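Local coordinates for protein AlyGC (Glaciecola chathamensis, PDB 5GKD) that cleaves the polysaccharide alginate as a calcium-binding lyase of polysaccharide lyase family 6, at residues L464-A468 with G469-V473; P524-A527 with G528-L531. All coordinates share one frame; numbering follows the deposited sequence.

In the fold
Both contacts belong to the second of two right-handed parallel beta-helices, the one built by the C-terminal part of the chain; the calcium-binding residues belong to the N-terminal one. Contact 1 comes first along the sequence, at the bend between strands 462-466 and 469-473. Strand 469-473 stacks on 493-497, and this in turn on 517-519; contact 2 follows two coils later, in the loop from 517-519 to strand 530-534, at the other end of the face that 469-473 and 517-519 share. Their centres are 22 Å apart and their nearest atoms about 8 Å, without touching. The two contacts thus shape two different corners of the same solenoid.

Contact 1 of 2, residues L464-A468 with G469-V473; sequences LVLQA and GEYWV
Gly469 follows directly on the bend and brings its N to 3.5 Å from Gln467 O, a close approach that comes with the turn. Its phi of 138° is hard to reach for a residue with a side chain, since a CB here would run into Ala468 O. The chain can therefore swing sharply at this point and enter the next strand. Glu470 points away from the bend, and its OE1 lies at the indole edge of Trp472, accepting a weak bond from NE1 at 3.4 Å. Tyr471 turns the other way and carries the contact. Its CG stands beside the backbone N and opposite the carbonyl carbon (chi1 -64°), which sends the ring back across the mouth of the turn. The hydroxyl donates to Gln467 O, 2.7 Å from OH, approaching that oxygen at a bent C=O...O angle of 124° and somewhat out of the carbonyl plane, while the carbonyl oxygen sits at the ring edge; Val444 O, on the preceding coil, is a weaker competitor for the same proton. Leu466 closes in on the phenol end of the ring: CB is 3.2 Å from Tyr471 OH and 3.6 Å from Tyr471 CZ, and CD1 hangs 4.2 Å above one face, displaced toward the rim. Leu451 and Ala493 add to the buried apolar surroundings of Leu466. Trp472 faces outward again and stacks its ring on Phe496 of the next coil, whereas Val473 turns inward onto Ile495. Tyr471 is this protein's own way of closing the corner; the inward-outward alternation of side chains, and the parallel stacking of strands 462-466 and 469-473 on neighbouring coils, are those of a parallel beta-helix, the fold of the pectate lyase-like clan.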
ATOM      1  N   LEU A 464       5.010  11.144 -28.178  1.00 31.65           N
ATOM      2  CA  LEU A 464       5.903  12.274 -27.977  1.00 32.00           C
ATOM      3  C   LEU A 464       7.247  11.957 -28.629  1.00 36.52           C
ATOM      4  O   LEU A 464       7.848  10.915 -28.347  1.00 35.02           O
ATOM      5  CB  LEU A 464       6.072  12.568 -26.486  1.00 34.41           C
ATOM      6  CG  LEU A 464       5.032  13.408 -25.717  1.00 34.97           C
ATOM      7  CD1 LEU A 464       3.605  13.012 -26.021  1.00 36.65           C
ATOM      8  CD2 LEU A 464       5.279  13.349 -24.204  1.00 31.79           C
ATOM      9  N   VAL A 465       7.702  12.845 -29.514  1.00 38.22           N
ATOM     10  CA  VAL A 465       8.937  12.668 -30.270  1.00 37.49           C
ATOM     11  C   VAL A 465       9.923  13.715 -29.769  1.00 37.17           C
ATOM     12  O   VAL A 465       9.804  14.902 -30.096  1.00 35.93           O
ATOM     13  CB  VAL A 465       8.708  12.785 -31.780  1.00 36.39           C
ATOM     14  CG1 VAL A 465       9.943  12.344 -32.529  1.00 39.54           C
ATOM     15  CG2 VAL A 465       7.514  11.949 -32.188  1.00 33.91           C
ATOM     16  N   LEU A 466      10.888  13.285 -28.959  1.00 35.84           N
ATOM     17  CA  LEU A 466      11.832  14.206 -28.340  1.00 36.86           C
ATOM     18  C   LEU A 466      12.964  14.508 -29.310  1.00 41.32           C
ATOM     19  O   LEU A 466      13.607  13.593 -29.839  1.00 39.70           O
ATOM     20  CB  LEU A 466      12.404  13.625 -27.045  1.00 37.06           C
ATOM     21  CG  LEU A 466      11.504  12.857 -26.081  1.00 37.69           C
ATOM     22  CD1 LEU A 466      12.305  12.345 -24.898  1.00 31.62           C
ATOM     23  CD2 LEU A 466      10.358  13.718 -25.617  1.00 33.59           C
ATOM     24  N   GLN A 467      13.207  15.791 -29.545  1.00 40.33           N
ATOM     25  CA  GLN A 467      14.345  16.183 -30.352  1.00 39.79           C
ATOM     26  C   GLN A 467      15.625  15.999 -29.544  1.00 41.46           C
ATOM     27  O   GLN A 467      15.597  15.805 -28.326  1.00 36.56           O
ATOM     28  CB  GLN A 467      14.183  17.624 -30.820  1.00 42.84           C
ATOM     29  CG  GLN A 467      12.844  17.892 -31.507  1.00 46.09           C
ATOM     30  CD  GLN A 467      12.455  19.364 -31.482  1.00 56.64           C
ATOM     31  OE1 GLN A 467      12.901  20.122 -30.619  1.00 62.75           O
ATOM     32  NE2 GLN A 467      11.604  19.771 -32.415  1.00 62.55           N
ATOM     33  N   ALA A 468      16.758  16.043 -30.240  1.00 38.57           N
ATOM     34  CA  ALA A 468      18.040  15.795 -29.596  1.00 36.27           C
ATOM     35  C   ALA A 468      18.308  16.828 -28.513  1.00 33.52           C
ATOM     36  O   ALA A 468      17.910  17.987 -28.629  1.00 39.28           O
ATOM     37  CB  ALA A 468      19.157  15.821 -30.637  1.00 41.34           C
ATOM     38  N   GLY A 469      18.960  16.399 -27.441  1.00 36.84           N
ATOM     39  CA  GLY A 469      19.329  17.315 -26.387  1.00 35.81           C
ATOM     40  C   GLY A 469      19.082  16.714 -25.017  1.00 36.15           C
ATOM     41  O   GLY A 469      18.986  15.498 -24.865  1.00 39.93           O
ATOM     42  N   GLU A 470      18.974  17.595 -24.025  1.00 35.70           N
ATOM     43  CA  GLU A 470      18.926  17.229 -22.614  1.00 38.56           C
ATOM     44  C   GLU A 470      17.558  17.575 -22.037  1.00 39.53           C
ATOM     45  O   GLU A 470      17.062  18.685 -22.233  1.00 40.00           O
ATOM     46  CB  GLU A 470      20.038  17.943 -21.827  1.00 34.86           C
ATOM     47  CG  GLU A 470      21.455  17.459 -22.179  1.00 39.10           C
ATOM     48  CD  GLU A 470      22.553  18.015 -21.264  1.00 41.84           C
ATOM     49  OE1 GLU A 470      22.377  19.098 -20.672  1.00 37.73           O
ATOM     50  OE2 GLU A 470      23.606  17.353 -21.124  1.00 43.35           O
ATOM     51  N   TYR A 471      16.955  16.629 -21.320  1.00 37.69           N
ATOM     52  CA  TYR A 471      15.650  16.837 -20.688  1.00 38.57           C
ATOM     53  C   TYR A 471      15.819  16.682 -19.187  1.00 32.71           C
ATOM     54  O   TYR A 471      15.945  15.562 -18.687  1.00 35.25           O
ATOM     55  CB  TYR A 471      14.617  15.857 -21.225  1.00 33.54           C
ATOM     56  CG  TYR A 471      14.334  16.052 -22.683  1.00 35.90           C
ATOM     57  CD1 TYR A 471      15.170  15.509 -23.651  1.00 35.31           C
ATOM     58  CD2 TYR A 471      13.240  16.785 -23.099  1.00 34.39           C
ATOM     59  CE1 TYR A 471      14.915  15.685 -24.985  1.00 34.08           C
ATOM     60  CE2 TYR A 471      12.980  16.974 -24.434  1.00 34.81           C
ATOM     61  CZ  TYR A 471      13.818  16.425 -25.372  1.00 35.64           C
ATOM     62  OH  TYR A 471      13.553  16.607 -26.708  1.00 41.07           O
ATOM     63  N   TRP A 472      15.835  17.801 -18.477  1.00 33.55           N
ATOM     64  CA  TRP A 472      15.981  17.799 -17.033  1.00 33.86           C
ATOM     65  C   TRP A 472      14.590  17.735 -16.416  1.00 39.86           C
ATOM     66  O   TRP A 472      13.678  18.441 -16.853  1.00 39.89           O
ATOM     67  CB  TRP A 472      16.748  19.042 -16.570  1.00 36.52           C
ATOM     68  CG  TRP A 472      18.183  18.988 -17.002  1.00 36.24           C
ATOM     69  CD1 TRP A 472      18.685  19.357 -18.208  1.00 36.54           C
ATOM     70  CD2 TRP A 472      19.290  18.476 -16.245  1.00 35.05           C
ATOM     71  NE1 TRP A 472      20.044  19.121 -18.252  1.00 40.55           N
ATOM     72  CE2 TRP A 472      20.439  18.583 -17.059  1.00 36.65           C
ATOM     73  CE3 TRP A 472      19.422  17.947 -14.957  1.00 32.48           C
ATOM     74  CZ2 TRP A 472      21.698  18.183 -16.627  1.00 33.86           C
ATOM     75  CZ3 TRP A 472      20.669  17.557 -14.528  1.00 30.20           C
ATOM     76  CH2 TRP A 472      21.796  17.676 -15.361  1.00 33.04           C
ATOM     77  N   VAL A 473      14.419  16.872 -15.422  1.00 36.37           N
ATOM     78  CA  VAL A 473      13.090  16.533 -14.925  1.00 32.43           C
ATOM     79  C   VAL A 473      13.072  16.789 -13.429  1.00 29.15           C
ATOM     80  O   VAL A 473      13.523  15.951 -12.641  1.00 34.41           O
ATOM     81  CB  VAL A 473      12.703  15.089 -15.256  1.00 33.27           C
ATOM     82  CG1 VAL A 473      11.336  14.783 -14.704  1.00 31.15           C
ATOM     83  CG2 VAL A 473      12.712  14.889 -16.759  1.00 32.42           C
TER

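Contact 2 of 2, residues P524-A527 with G528-L531; sequences PDAA and GNTL
The amide of Asn529 has Ala526 O over one face, 3.6 Å from CG, and Pro524 CD on the other side of its plane, 4.1 Å from ND2. At the nitrogen edge ND2 donates to Pro524 O at 2.9 Å; the bond is nearly straight (166°) and lies in both the amide plane and the carbonyl plane. OD1 accepts from water 2 at 2.8 Å and also bonds Ser500 OG of the preceding coil, which fixes which way round the amide sits. Water 2 donates in addition to Ala527 O, while water 1 links Ala526 O to Asn529 N, 2.9 Å from the water. The loop thus folded around the asparagine includes an inverse gamma turn centred on Asp525 and leads into strand 530-534 at a corner of the parallel beta-helix. With an alanine here, Pro524 O would probably keep just the weak bond from Ala526 N within this loop, and water 2 would lose one of its two acceptors. Gly528 has a positive phi of 82°, where a CB would collide with Ala527 O. Beside it, the methyl of Ala527 packs on Leu599 of the second subunit.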
ATOM      1  N   PRO A 524      18.158  12.419  -6.411  1.00 28.25           N
ATOM      2  CA  PRO A 524      18.511  12.790  -5.043  1.00 27.41           C
ATOM      3  C   PRO A 524      19.373  11.726  -4.382  1.00 28.02           C
ATOM      4  O   PRO A 524      19.249  10.528  -4.660  1.00 26.59           O
ATOM      5  CB  PRO A 524      17.149  12.920  -4.344  1.00 33.18           C
ATOM      6  CG  PRO A 524      16.158  13.055  -5.452  1.00 32.35           C
ATOM      7  CD  PRO A 524      16.709  12.206  -6.541  1.00 26.99           C
ATOM      8  N   ASP A 525      20.262  12.188  -3.500  1.00 27.64           N
ATOM      9  CA  ASP A 525      21.221  11.331  -2.800  1.00 27.38           C
ATOM     10  C   ASP A 525      20.503  10.674  -1.625  1.00 29.73           C
ATOM     11  O   ASP A 525      20.675  11.027  -0.455  1.00 30.05           O
ATOM     12  CB  ASP A 525      22.440  12.137  -2.355  1.00 30.26           C
ATOM     13  CG  ASP A 525      23.602  11.259  -1.878  1.00 32.36           C
ATOM     14  OD1 ASP A 525      23.392  10.082  -1.532  1.00 35.50           O
ATOM     15  OD2 ASP A 525      24.742  11.758  -1.833  1.00 41.57           O
ATOM     16  N   ALA A 526      19.673   9.695  -1.962  1.00 26.63           N
ATOM     17  CA  ALA A 526      18.863   9.019  -0.970  1.00 25.74           C
ATOM     18  C   ALA A 526      18.718   7.563  -1.367  1.00 24.20           C
ATOM     19  O   ALA A 526      18.702   7.223  -2.551  1.00 27.50           O
ATOM     20  CB  ALA A 526      17.491   9.685  -0.829  1.00 25.95           C
ATOM     21  N   ALA A 527      18.645   6.705  -0.366  1.00 24.18           N
ATOM     22  CA  ALA A 527      18.402   5.300  -0.629  1.00 25.20           C
ATOM     23  C   ALA A 527      16.951   5.093  -1.061  1.00 26.26           C
ATOM     24  O   ALA A 527      16.052   5.833  -0.667  1.00 24.56           O
ATOM     25  CB  ALA A 527      18.709   4.473   0.612  1.00 24.22           C
ATOM     26  N   GLY A 528      16.727   4.079  -1.885  1.00 27.37           N
ATOM     27  CA  GLY A 528      15.365   3.728  -2.234  1.00 25.10           C
ATOM     28  C   GLY A 528      14.741   4.554  -3.330  1.00 25.42           C
ATOM     29  O   GLY A 528      13.511   4.629  -3.400  1.00 24.71           O
ATOM     30  N   ASN A 529      15.541   5.187  -4.183  1.00 23.77           N
ATOM     31  CA  ASN A 529      14.993   5.793  -5.386  1.00 22.30           C
ATOM     32  C   ASN A 529      14.413   4.715  -6.294  1.00 22.96           C
ATOM     33  O   ASN A 529      14.812   3.553  -6.258  1.00 22.73           O
ATOM     34  CB  ASN A 529      16.060   6.573  -6.158  1.00 21.20           C
ATOM     35  CG  ASN A 529      16.555   7.805  -5.415  1.00 26.43           C
ATOM     36  OD1 ASN A 529      15.925   8.278  -4.462  1.00 25.34           O
ATOM     37  ND2 ASN A 529      17.702   8.328  -5.854  1.00 25.06           N
ATOM     38  N   THR A 530      13.480   5.125  -7.139  1.00 20.45           N
ATOM     39  CA  THR A 530      12.791   4.217  -8.045  1.00 24.24           C
ATOM     40  C   THR A 530      12.593   4.973  -9.345  1.00 22.97           C
ATOM     41  O   THR A 530      11.777   5.894  -9.398  1.00 29.30           O
ATOM     42  CB  THR A 530      11.443   3.753  -7.471  1.00 24.06           C
ATOM     43  OG1 THR A 530      10.624   4.892  -7.209  1.00 28.43           O
ATOM     44  CG2 THR A 530      11.617   2.982  -6.171  1.00 20.13           C
ATOM     45  N   LEU A 531      13.326   4.599 -10.386  1.00 21.37           N
ATOM     46  CA  LEU A 531      13.266   5.373 -11.623  1.00 25.17           C
ATOM     47  C   LEU A 531      11.874   5.319 -12.237  1.00 24.42           C
ATOM     48  O   LEU A 531      11.305   6.351 -12.605  1.00 29.81           O
ATOM     49  CB  LEU A 531      14.316   4.885 -12.621  1.00 20.93           C
ATOM     50  CG  LEU A 531      14.522   5.841 -13.797  1.00 25.25           C
ATOM     51  CD1 LEU A 531      15.435   6.995 -13.429  1.00 20.18           C
ATOM     52  CD2 LEU A 531      15.043   5.090 -15.029  1.00 22.40           C
TER
HETATM   53  O   HOH W   1      18.390   5.207  -4.338  1.00 23.12           O
HETATM   54  O   HOH W   2      14.559   7.713  -2.126  1.00 21.20           O